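Local structure of uncharacterized protein (Eubacterium siraeum, 4NZK) at residues G61-D66 / Y113-G118; A181-K186 / N277-K282; K93-S98 / D314-D319; D128-I133 / M333-A338. The protein is of unknown function but belongs to the DHHW family of the SGNH-hydrolase clan and may therefore act as a hydrolase-like enzyme. All coordinates share one frame; numbering follows the deposited sequence. Where two conformers were deposited one is given.

Contact 4 is buried in the main alpha/beta body of the fold, while contact 1 is a buried patch on the small three-stranded antiparallel sheet at the periphery; contacts 2 and 3 are only partly buried. Contacts 3 and 4 both rest on strand 101-107, one near its start and one near its end. Strand 328-334 carries contact 4 at its far end, and its first residue, Asp-328, pairs with the arginine of contact 2. The chemistry follows these places: contacts 1 and 4 are apolar across their segments, contact 3 mixes proline with the aliphatic part of a lysine, and contact 2 depends on arginine hydrogen bonds. Centres of contacts 1 and 3 lie about 40 Å apart.

Contact 1: residues G61-D66 / Y113-G118; sequences GQLVVD and YYLPEG
Leu-63 meets Leu-115 methyl to methyl, CD2 lying 3.7 Å from Leu-115 CD1, with the two side chains at an oblique angle. Its CG stands opposite the backbone N (chi1 175°), which sends the isopropyl end out from strand 62-67 toward the loop at Leu-115 and Pro-116. The same CD2 also sits near the proline ring, 4.3 Å from Pro-116 CD, so one methyl meets both loop residues, the proline more loosely. Val-64 touches Thr-207 and Thr-71 instead. Val-65 then returns to the contact: with CG1 between the backbone N and the carbonyl carbon (chi1 60°), both of its methyls come to the proline, CG1 and CG2 each 4.1 Å from Pro-116 CG. Val-65 and Pro-116 run past each other in opposite directions. Leu-115 reaches on to Ile-74 of strand 70-75, so the loop spans two neighbouring strands, and no hydrogen bond joins the two segments. Backbone bonds of Leu-63 to Ile-74 and of Val-65 to Trp-72 tie strand 62-67 to strand 70-75. Alternate residues of the central strand of an antiparallel three-stranded meander thus present an apolar face, covered by the loop that follows helix 111-114.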
# COMPACT_ATOMS: atom_id res chain seq x y z
N GLY A 61 -8.48 2.74 -19.70
CA GLY A 61 -8.95 1.98 -18.53
C GLY A 61 -9.38 2.79 -17.34
O GLY A 61 -9.63 2.23 -16.28
N GLN A 62 -9.50 4.11 -17.54
CA GLN A 62 -9.89 5.05 -16.50
C GLN A 62 -11.22 5.69 -16.87
O GLN A 62 -11.57 5.86 -18.03
CB GLN A 62 -8.85 6.16 -16.34
CG GLN A 62 -7.40 5.74 -16.45
CD GLN A 62 -7.00 4.70 -15.44
OE1 GLN A 62 -7.22 4.88 -14.24
NE2 GLN A 62 -6.38 3.62 -15.91
N LEU A 63 -11.93 6.12 -15.85
CA LEU A 63 -13.11 6.98 -15.99
C LEU A 63 -12.80 8.32 -15.36
O LEU A 63 -12.40 8.41 -14.20
CB LEU A 63 -14.28 6.33 -15.26
CG LEU A 63 -15.60 7.13 -15.17
CD1 LEU A 63 -16.22 7.29 -16.55
CD2 LEU A 63 -16.62 6.52 -14.21
N VAL A 64 -13.01 9.38 -16.14
CA VAL A 64 -12.98 10.73 -15.64
C VAL A 64 -14.43 11.17 -15.52
O VAL A 64 -15.18 11.15 -16.49
CB VAL A 64 -12.22 11.65 -16.57
CG1 VAL A 64 -12.27 13.08 -16.04
CG2 VAL A 64 -10.79 11.18 -16.69
N VAL A 65 -14.83 11.56 -14.31
CA VAL A 65 -16.23 11.91 -14.07
C VAL A 65 -16.34 12.89 -12.92
O VAL A 65 -15.52 12.89 -12.02
CB VAL A 65 -17.02 10.61 -13.78
CG1 VAL A 65 -16.46 9.89 -12.55
CG2 VAL A 65 -18.52 10.82 -13.69
N ASP A 66 -17.34 13.78 -12.99
CA ASP A 66 -17.58 14.70 -11.90
C ASP A 66 -18.62 14.14 -10.94
O ASP A 66 -19.69 13.66 -11.34
CB ASP A 66 -18.02 16.07 -12.44
CG ASP A 66 -16.91 16.84 -13.15
OD1 ASP A 66 -15.82 16.30 -13.38
OD2 ASP A 66 -17.14 18.02 -13.50
N TYR A 113 -15.63 1.69 -4.18
CA TYR A 113 -16.54 2.44 -3.34
C TYR A 113 -17.21 3.65 -3.97
O TYR A 113 -18.30 4.02 -3.56
CB TYR A 113 -15.79 2.93 -2.10
CG TYR A 113 -15.01 1.86 -1.37
CD1 TYR A 113 -15.66 0.80 -0.77
CD2 TYR A 113 -13.65 1.92 -1.27
CE1 TYR A 113 -14.95 -0.21 -0.12
CE2 TYR A 113 -12.93 0.94 -0.60
CZ TYR A 113 -13.59 -0.13 -0.02
OH TYR A 113 -12.85 -1.10 0.61
N TYR A 114 -16.55 4.28 -4.93
CA TYR A 114 -16.95 5.59 -5.43
C TYR A 114 -17.40 5.67 -6.88
O TYR A 114 -17.69 6.76 -7.35
CB TYR A 114 -15.77 6.53 -5.24
CG TYR A 114 -15.44 6.76 -3.78
CD1 TYR A 114 -16.26 7.54 -2.98
CD2 TYR A 114 -14.33 6.23 -3.20
CE1 TYR A 114 -15.95 7.76 -1.64
CE2 TYR A 114 -14.00 6.47 -1.88
CZ TYR A 114 -14.82 7.22 -1.09
OH TYR A 114 -14.45 7.42 0.21
N LEU A 115 -17.48 4.55 -7.57
CA LEU A 115 -17.98 4.56 -8.94
C LEU A 115 -19.43 4.99 -8.95
O LEU A 115 -20.23 4.46 -8.17
CB LEU A 115 -17.76 3.17 -9.56
CG LEU A 115 -17.73 3.01 -11.06
CD1 LEU A 115 -16.61 3.86 -11.69
CD2 LEU A 115 -17.56 1.55 -11.38
N PRO A 116 -19.78 5.98 -9.81
CA PRO A 116 -21.14 6.45 -9.76
C PRO A 116 -22.11 5.49 -10.38
O PRO A 116 -21.72 4.48 -11.01
CB PRO A 116 -21.12 7.77 -10.55
CG PRO A 116 -19.79 7.91 -11.11
CD PRO A 116 -18.91 6.83 -10.63
N GLU A 117 -23.38 5.81 -10.19
CA GLU A 117 -24.44 4.96 -10.71
C GLU A 117 -24.35 4.85 -12.22
O GLU A 117 -23.97 5.81 -12.92
CB GLU A 117 -25.82 5.46 -10.28
CG GLU A 117 -26.23 6.76 -10.94
N GLY A 118 -24.66 3.67 -12.73
CA GLY A 118 -24.68 3.46 -14.17
C GLY A 118 -23.42 2.91 -14.78
O GLY A 118 -23.40 2.62 -15.96

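Contact 2: residues A181-K186 / N277-K282; sequences AQVPVK and NKNGRK
Arg-281 takes hold of Ala-181 O with both terminal nitrogens, NH1 at 3.0 Å from Ala-181 O and NH2 at 2.9 Å from that same oxygen. The oxygen lies nearly in the guanidinium plane. NH2 approaches on a carbonyl lone pair, whereas NH1 comes almost straight on along the C=O direction (170°). Bends at chi2 and chi3 (-72° and -67°) fold the arginine chain so that its end faces Ala-181. Its NE forms a salt bridge with Asp-328, which fixes the rotation of the group. Around this grip the packing is close: Val-183 CG1 lies 3.6 Å from Arg-281 NH1, and Ala-181 CB is 3.7 Å from Arg-281 NH2. The bonded carbonyl lies just before Gln-182, whose positive phi and bonds back into the last turn make a Schellman motif after helix 167-180; a positive group here would probably be favoured by the C-terminal end of that helix. With an alanine in place of Arg-281 both donors go, and Ala-181 O and Asp-328 would probably be left without these mates and the two loops less firmly tied. The loose side begins with Asn-279, whose ND2 touches Val-183 CG1 at 3.9 Å but donates a hydrogen bond to Ser-301 O. Its OD1 accepts from Arg-281 N at 3.0 Å in an Asx turn, with the N-H above the amide plane. Beyond this, Gln-182, Pro-184 and Lys-186 are exposed and make no close contact with 277-282.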
# COMPACT_ATOMS: atom_id res chain seq x y z
N ALA A 181 -2.59 -8.41 14.39
CA ALA A 181 -1.23 -8.72 14.86
C ALA A 181 -1.05 -8.50 16.38
O ALA A 181 0.02 -8.77 16.91
CB ALA A 181 -0.23 -7.90 14.08
N GLN A 182 -2.09 -8.03 17.05
CA GLN A 182 -2.08 -7.78 18.49
C GLN A 182 -1.14 -6.65 18.97
O GLN A 182 -0.69 -6.64 20.14
CB GLN A 182 -1.85 -9.08 19.29
CG GLN A 182 -2.82 -10.18 18.97
CD GLN A 182 -4.26 -9.80 19.19
OE1 GLN A 182 -4.63 -9.21 20.18
NE2 GLN A 182 -5.09 -10.18 18.25
N VAL A 183 -0.90 -5.69 18.11
CA VAL A 183 -0.13 -4.48 18.43
C VAL A 183 -0.88 -3.27 17.86
O VAL A 183 -0.43 -2.60 16.92
CB VAL A 183 1.32 -4.54 17.91
CG1 VAL A 183 2.17 -5.42 18.81
CG2 VAL A 183 1.39 -5.02 16.47
N PRO A 184 -2.03 -2.97 18.44
CA PRO A 184 -2.91 -1.95 17.84
C PRO A 184 -2.30 -0.57 17.70
O PRO A 184 -1.46 -0.18 18.52
CB PRO A 184 -4.12 -1.90 18.77
CG PRO A 184 -3.79 -2.73 19.92
CD PRO A 184 -2.68 -3.65 19.57
N VAL A 185 -2.72 0.15 16.65
CA VAL A 185 -2.27 1.50 16.39
C VAL A 185 -2.79 2.46 17.47
O VAL A 185 -3.75 2.19 18.21
CB VAL A 185 -2.73 2.02 15.01
CG1 VAL A 185 -2.20 1.10 13.90
CG2 VAL A 185 -4.24 2.14 14.92
N LYS A 186 -2.07 3.57 17.57
CA LYS A 186 -2.54 4.69 18.35
C LYS A 186 -3.54 5.50 17.54
O LYS A 186 -3.65 5.36 16.32
CB LYS A 186 -1.37 5.58 18.76
CG LYS A 186 -0.35 4.90 19.65
CD LYS A 186 0.69 5.90 20.14
CE LYS A 186 1.79 5.30 20.97
NZ LYS A 186 1.26 4.67 22.20
N ASN A 277 9.99 1.36 20.36
CA ASN A 277 9.12 0.37 20.94
C ASN A 277 9.82 -0.98 20.90
O ASN A 277 9.75 -1.71 19.92
CB ASN A 277 7.78 0.31 20.22
CG ASN A 277 6.80 -0.64 20.91
OD1 ASN A 277 7.16 -1.36 21.83
ND2 ASN A 277 5.57 -0.67 20.43
N LYS A 278 10.47 -1.32 22.00
CA LYS A 278 11.28 -2.52 22.08
C LYS A 278 10.47 -3.74 22.47
O LYS A 278 10.71 -4.37 23.47
CB LYS A 278 12.42 -2.29 23.07
CG LYS A 278 13.25 -1.06 22.76
CD LYS A 278 13.86 -1.07 21.38
CE LYS A 278 14.92 0.02 21.25
NZ LYS A 278 15.34 0.19 19.83
N ASN A 279 9.51 -4.10 21.62
CA ASN A 279 8.62 -5.18 21.92
C ASN A 279 8.98 -6.54 21.28
O ASN A 279 8.20 -7.50 21.38
CB ASN A 279 7.21 -4.78 21.59
CG ASN A 279 6.95 -4.63 20.11
OD1 ASN A 279 7.81 -4.85 19.29
ND2 ASN A 279 5.72 -4.22 19.78
N GLY A 280 10.14 -6.61 20.64
CA GLY A 280 10.61 -7.80 19.98
C GLY A 280 9.91 -8.18 18.70
O GLY A 280 10.28 -9.18 18.09
N ARG A 281 8.92 -7.39 18.28
CA ARG A 281 8.20 -7.69 17.03
C ARG A 281 8.92 -7.02 15.88
O ARG A 281 9.14 -5.81 15.88
CB ARG A 281 6.75 -7.21 17.11
CG ARG A 281 5.94 -7.82 18.24
CD ARG A 281 5.59 -9.30 18.00
NE ARG A 281 4.67 -9.47 16.89
CZ ARG A 281 3.35 -9.30 16.96
NH1 ARG A 281 2.74 -8.94 18.10
NH2 ARG A 281 2.61 -9.48 15.87
N LYS A 282 9.29 -7.83 14.88
CA LYS A 282 10.08 -7.38 13.75
C LYS A 282 9.33 -7.73 12.48
O LYS A 282 9.15 -8.90 12.17
CB LYS A 282 11.49 -7.99 13.78
CG LYS A 282 12.27 -7.61 15.04
CD LYS A 282 13.65 -8.22 15.09
CE LYS A 282 14.37 -7.82 16.37
NZ LYS A 282 15.76 -8.33 16.37

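Contact 3: residues K93-S98 / D314-D319; sequences KEKVGS and DLYAPD
Pro-318, in the first turn of helix 317-323, packs against Lys-95 and Val-96 at the end of helix 83-96. The aliphatic root of the lysine leans obliquely on the proline ring, with Lys-95 CB 3.6 Å from Pro-318 CG. Lys-95 was modelled in two conformers, and its outer contacts belong to one of them. There chi1 (-62°) sets Lys-95 CG 3.9 Å from Tyr-316 OH, and the bend at chi2 (-43°) keeps Lys-95 CD near the same oxygen, at 4.1 Å; the two side chains cross at about a right angle. Tyr-316, at the N-cap position, spreads its ring over the proline in a CH-pi-like approach, Pro-318 CD standing 3.4 Å above the centre of the ring plane. Val-96 lies beside the proline, its CG1 4.2 Å from Pro-318 CB, and continues inward to Ile-321 and to Val-102 of strand 101-107. Lys-322 NZ bonds the carbonyl oxygens of both Lys-95 and Pro-318, supplying a polar tie between the two helices. No hydrogen bond crosses the segments themselves: contact is mainly van der Waals, the lysine giving its methylenes while its ammonium, in a long, weak ion pair with Glu-91, is directed away.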
# COMPACT_ATOMS: atom_id res chain seq x y z
N LYS A 93 5.22 -18.92 2.76
CA LYS A 93 4.90 -19.36 4.12
C LYS A 93 5.50 -20.74 4.42
O LYS A 93 6.05 -20.96 5.51
CB LYS A 93 3.40 -19.34 4.34
CG LYS A 93 2.96 -20.01 5.63
CD LYS A 93 3.45 -19.34 6.91
CE LYS A 93 3.05 -20.20 8.11
NZ LYS A 93 3.37 -19.50 9.38
N GLU A 94 5.44 -21.65 3.44
CA GLU A 94 6.05 -22.98 3.65
C GLU A 94 7.56 -22.82 3.93
O GLU A 94 8.12 -23.58 4.73
CB GLU A 94 5.85 -23.88 2.42
CG GLU A 94 4.44 -24.35 2.12
CD GLU A 94 4.31 -25.02 0.73
OE1 GLU A 94 5.34 -25.33 0.07
OE2 GLU A 94 3.16 -25.18 0.28
N LYS A 95 8.21 -21.92 3.21
CA LYS A 95 9.66 -21.68 3.34
C LYS A 95 10.06 -21.07 4.68
O LYS A 95 11.13 -21.37 5.21
CB LYS A 95 10.19 -20.76 2.24
CG LYS A 95 10.03 -21.32 0.84
CD LYS A 95 10.41 -22.78 0.79
CE LYS A 95 10.41 -23.29 -0.65
NZ LYS A 95 11.25 -24.49 -0.85
N VAL A 96 9.22 -20.18 5.23
CA VAL A 96 9.57 -19.57 6.51
C VAL A 96 9.09 -20.37 7.72
O VAL A 96 9.63 -20.22 8.81
CB VAL A 96 9.17 -18.08 6.59
CG1 VAL A 96 9.86 -17.29 5.51
CG2 VAL A 96 7.65 -17.86 6.55
N GLY A 97 8.07 -21.19 7.55
CA GLY A 97 7.66 -22.11 8.57
C GLY A 97 6.68 -21.54 9.58
O GLY A 97 6.23 -20.38 9.49
N SER A 98 6.36 -22.37 10.57
CA SER A 98 5.31 -22.03 11.54
C SER A 98 5.65 -20.89 12.48
O SER A 98 4.74 -20.24 12.99
CB SER A 98 4.97 -23.26 12.38
OG SER A 98 6.13 -23.72 13.05
N ASP A 314 16.43 -8.02 -4.71
CA ASP A 314 17.47 -8.83 -5.32
C ASP A 314 18.13 -9.82 -4.38
O ASP A 314 19.33 -10.02 -4.41
CB ASP A 314 18.50 -7.89 -5.94
CG ASP A 314 17.96 -7.19 -7.16
OD1 ASP A 314 17.56 -7.90 -8.12
OD2 ASP A 314 17.91 -5.94 -7.16
N LEU A 315 17.32 -10.40 -3.52
CA LEU A 315 17.73 -11.40 -2.57
C LEU A 315 16.74 -12.55 -2.58
O LEU A 315 15.75 -12.53 -3.30
CB LEU A 315 17.79 -10.78 -1.18
CG LEU A 315 18.79 -9.69 -0.90
CD1 LEU A 315 18.61 -9.24 0.53
CD2 LEU A 315 20.20 -10.19 -1.14
N TYR A 316 17.00 -13.55 -1.74
CA TYR A 316 16.07 -14.67 -1.52
C TYR A 316 15.32 -14.40 -0.21
O TYR A 316 15.87 -14.44 0.87
CB TYR A 316 16.83 -15.98 -1.48
CG TYR A 316 15.97 -17.20 -1.20
CD1 TYR A 316 14.89 -17.54 -2.02
CD2 TYR A 316 16.24 -18.03 -0.12
CE1 TYR A 316 14.10 -18.67 -1.78
CE2 TYR A 316 15.46 -19.16 0.13
CZ TYR A 316 14.40 -19.48 -0.70
OH TYR A 316 13.64 -20.58 -0.44
N ALA A 317 14.04 -14.09 -0.34
CA ALA A 317 13.27 -13.58 0.79
C ALA A 317 13.24 -14.47 2.04
O ALA A 317 13.35 -13.96 3.16
CB ALA A 317 11.85 -13.17 0.35
N PRO A 318 13.11 -15.79 1.87
CA PRO A 318 13.07 -16.60 3.11
C PRO A 318 14.36 -16.48 3.93
O PRO A 318 14.32 -16.44 5.17
CB PRO A 318 12.81 -18.01 2.59
CG PRO A 318 12.03 -17.77 1.32
CD PRO A 318 12.70 -16.57 0.69
N ASP A 319 15.49 -16.39 3.25
CA ASP A 319 16.76 -16.21 3.96
C ASP A 319 16.87 -14.80 4.56
O ASP A 319 17.42 -14.63 5.63
CB ASP A 319 17.93 -16.47 3.03
CG ASP A 319 18.20 -17.96 2.82
OD1 ASP A 319 17.57 -18.83 3.46
OD2 ASP A 319 19.12 -18.22 2.00

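Contact 4: residues D128-I133 / M333-A338; sequences DSINSI and MCTFSA
Thr-335 and Ile-130 meet at about a right angle, the threonine methyl CG2 set 3.5 Å from Ile-130 CG1 and 3.7 Å from Ile-130 CD1. Thr-335 was deposited in two conformers, so the closeness is read from one of them. In it CG2 lies opposite the carbonyl carbon, pointing the methyl at helix 126-136, while OG1 is left for a hydrogen bond to His-126 ND1, at the first residue of the same helix. One side chain therefore offers a methyl to Ile-130 and a hydroxyl to the histidine. Ile-130 has its CG1 beside the backbone N (chi1 -66°) and extends from there (chi2 167°), bringing the ethyl branch to the threonine, with Val-106 of strand 101-107 touching both. One turn further, Ile-133 uses its terminal CD1 against the small side of the partner helix, 3.8 Å from Ala-338 CB; Tyr-85 of helix 83-96 also touches both of these residues. Cys-334, at the N-cap position, has its SG turned away from this contact and covalently linked to an unidentified ligand, probably from the crystallisation liquor. The two helices lie together over strand 101-107, an alpha/beta layering consistent with the SGNH-hydrolase fold. Across the segments there is no hydrogen bond: methyl and methylene contacts make up the interface, while polar groups such as Thr-335 OG1 and Ser-129 OG find their partners at its borders.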
# COMPACT_ATOMS: atom_id res chain seq x y z
N ASP A 128 -14.68 -9.56 -4.80
CA ASP A 128 -14.65 -10.95 -5.28
C ASP A 128 -13.21 -11.45 -5.45
O ASP A 128 -12.91 -12.60 -5.13
CB ASP A 128 -15.40 -11.09 -6.62
CG ASP A 128 -16.91 -11.15 -6.49
OD1 ASP A 128 -17.47 -11.34 -5.36
OD2 ASP A 128 -17.56 -11.04 -7.59
N SER A 129 -12.32 -10.60 -5.97
CA SER A 129 -10.92 -11.01 -6.14
C SER A 129 -10.23 -11.18 -4.80
O SER A 129 -9.47 -12.12 -4.60
CB SER A 129 -10.14 -9.99 -6.96
OG SER A 129 -10.64 -9.93 -8.30
N ILE A 130 -10.51 -10.25 -3.89
CA ILE A 130 -9.94 -10.34 -2.56
C ILE A 130 -10.41 -11.63 -1.83
O ILE A 130 -9.62 -12.33 -1.17
CB ILE A 130 -10.29 -9.05 -1.77
CG1 ILE A 130 -9.57 -7.86 -2.43
CG2 ILE A 130 -9.98 -9.17 -0.30
CD1 ILE A 130 -10.06 -6.52 -1.97
N ASN A 131 -11.68 -11.95 -2.00
CA ASN A 131 -12.21 -13.20 -1.45
C ASN A 131 -11.55 -14.43 -2.07
O ASN A 131 -11.21 -15.39 -1.34
CB ASN A 131 -13.72 -13.31 -1.63
CG ASN A 131 -14.49 -12.35 -0.74
OD1 ASN A 131 -13.98 -11.84 0.26
ND2 ASN A 131 -15.75 -12.13 -1.09
N SER A 132 -11.40 -14.42 -3.39
CA SER A 132 -10.79 -15.55 -4.09
C SER A 132 -9.39 -15.84 -3.56
O SER A 132 -9.01 -16.98 -3.28
CB SER A 132 -10.75 -15.29 -5.60
OG SER A 132 -10.02 -16.31 -6.26
N ILE A 133 -8.59 -14.77 -3.42
CA ILE A 133 -7.26 -14.90 -2.85
C ILE A 133 -7.33 -15.48 -1.42
O ILE A 133 -6.64 -16.44 -1.09
CB ILE A 133 -6.53 -13.53 -2.87
CG1 ILE A 133 -6.19 -13.15 -4.31
CG2 ILE A 133 -5.28 -13.57 -1.99
CD1 ILE A 133 -5.86 -11.70 -4.51
N MSE A 333 -0.92 -4.97 -1.01
CA MSE A 333 -0.93 -4.37 -2.33
C MSE A 333 -2.34 -4.18 -2.78
O MSE A 333 -3.27 -4.70 -2.16
CB MSE A 333 -0.20 -5.26 -3.33
CG MSE A 333 -0.63 -6.73 -3.38
SE MSE A 333 0.74 -7.54 -4.59
CE MSE A 333 1.75 -7.86 -2.92
N CYS A 334 -2.53 -3.43 -3.85
CA CYS A 334 -3.87 -3.27 -4.40
C CYS A 334 -4.24 -4.49 -5.24
O CYS A 334 -3.41 -5.29 -5.64
CB CYS A 334 -3.99 -1.97 -5.20
SG CYS A 334 -3.21 -2.08 -6.83
N THR A 335 -5.52 -4.58 -5.53
CA THR A 335 -6.05 -5.71 -6.28
C THR A 335 -5.40 -5.86 -7.64
O THR A 335 -5.08 -6.96 -8.05
CB THR A 335 -7.56 -5.60 -6.45
OG1 THR A 335 -7.89 -4.24 -6.73
CG2 THR A 335 -8.29 -6.09 -5.18
N PHE A 336 -5.21 -4.76 -8.36
CA PHE A 336 -4.61 -4.86 -9.68
C PHE A 336 -3.23 -5.54 -9.61
O PHE A 336 -2.84 -6.29 -10.48
CB PHE A 336 -4.42 -3.48 -10.27
CG PHE A 336 -5.68 -2.78 -10.67
CD1 PHE A 336 -6.20 -2.93 -11.97
CD2 PHE A 336 -6.32 -1.90 -9.82
CE1 PHE A 336 -7.34 -2.24 -12.37
CE2 PHE A 336 -7.44 -1.21 -10.22
CZ PHE A 336 -7.95 -1.36 -11.50
N SER A 337 -2.47 -5.23 -8.57
CA SER A 337 -1.15 -5.85 -8.41
C SER A 337 -1.27 -7.33 -8.06
O SER A 337 -0.56 -8.15 -8.64
CB SER A 337 -0.35 -5.18 -7.31
OG SER A 337 0.06 -3.91 -7.69
N ALA A 338 -2.18 -7.68 -7.14
CA ALA A 338 -2.28 -9.06 -6.70
C ALA A 338 -2.79 -9.97 -7.80
O ALA A 338 -2.40 -11.13 -7.84
CB ALA A 338 -3.21 -9.16 -5.51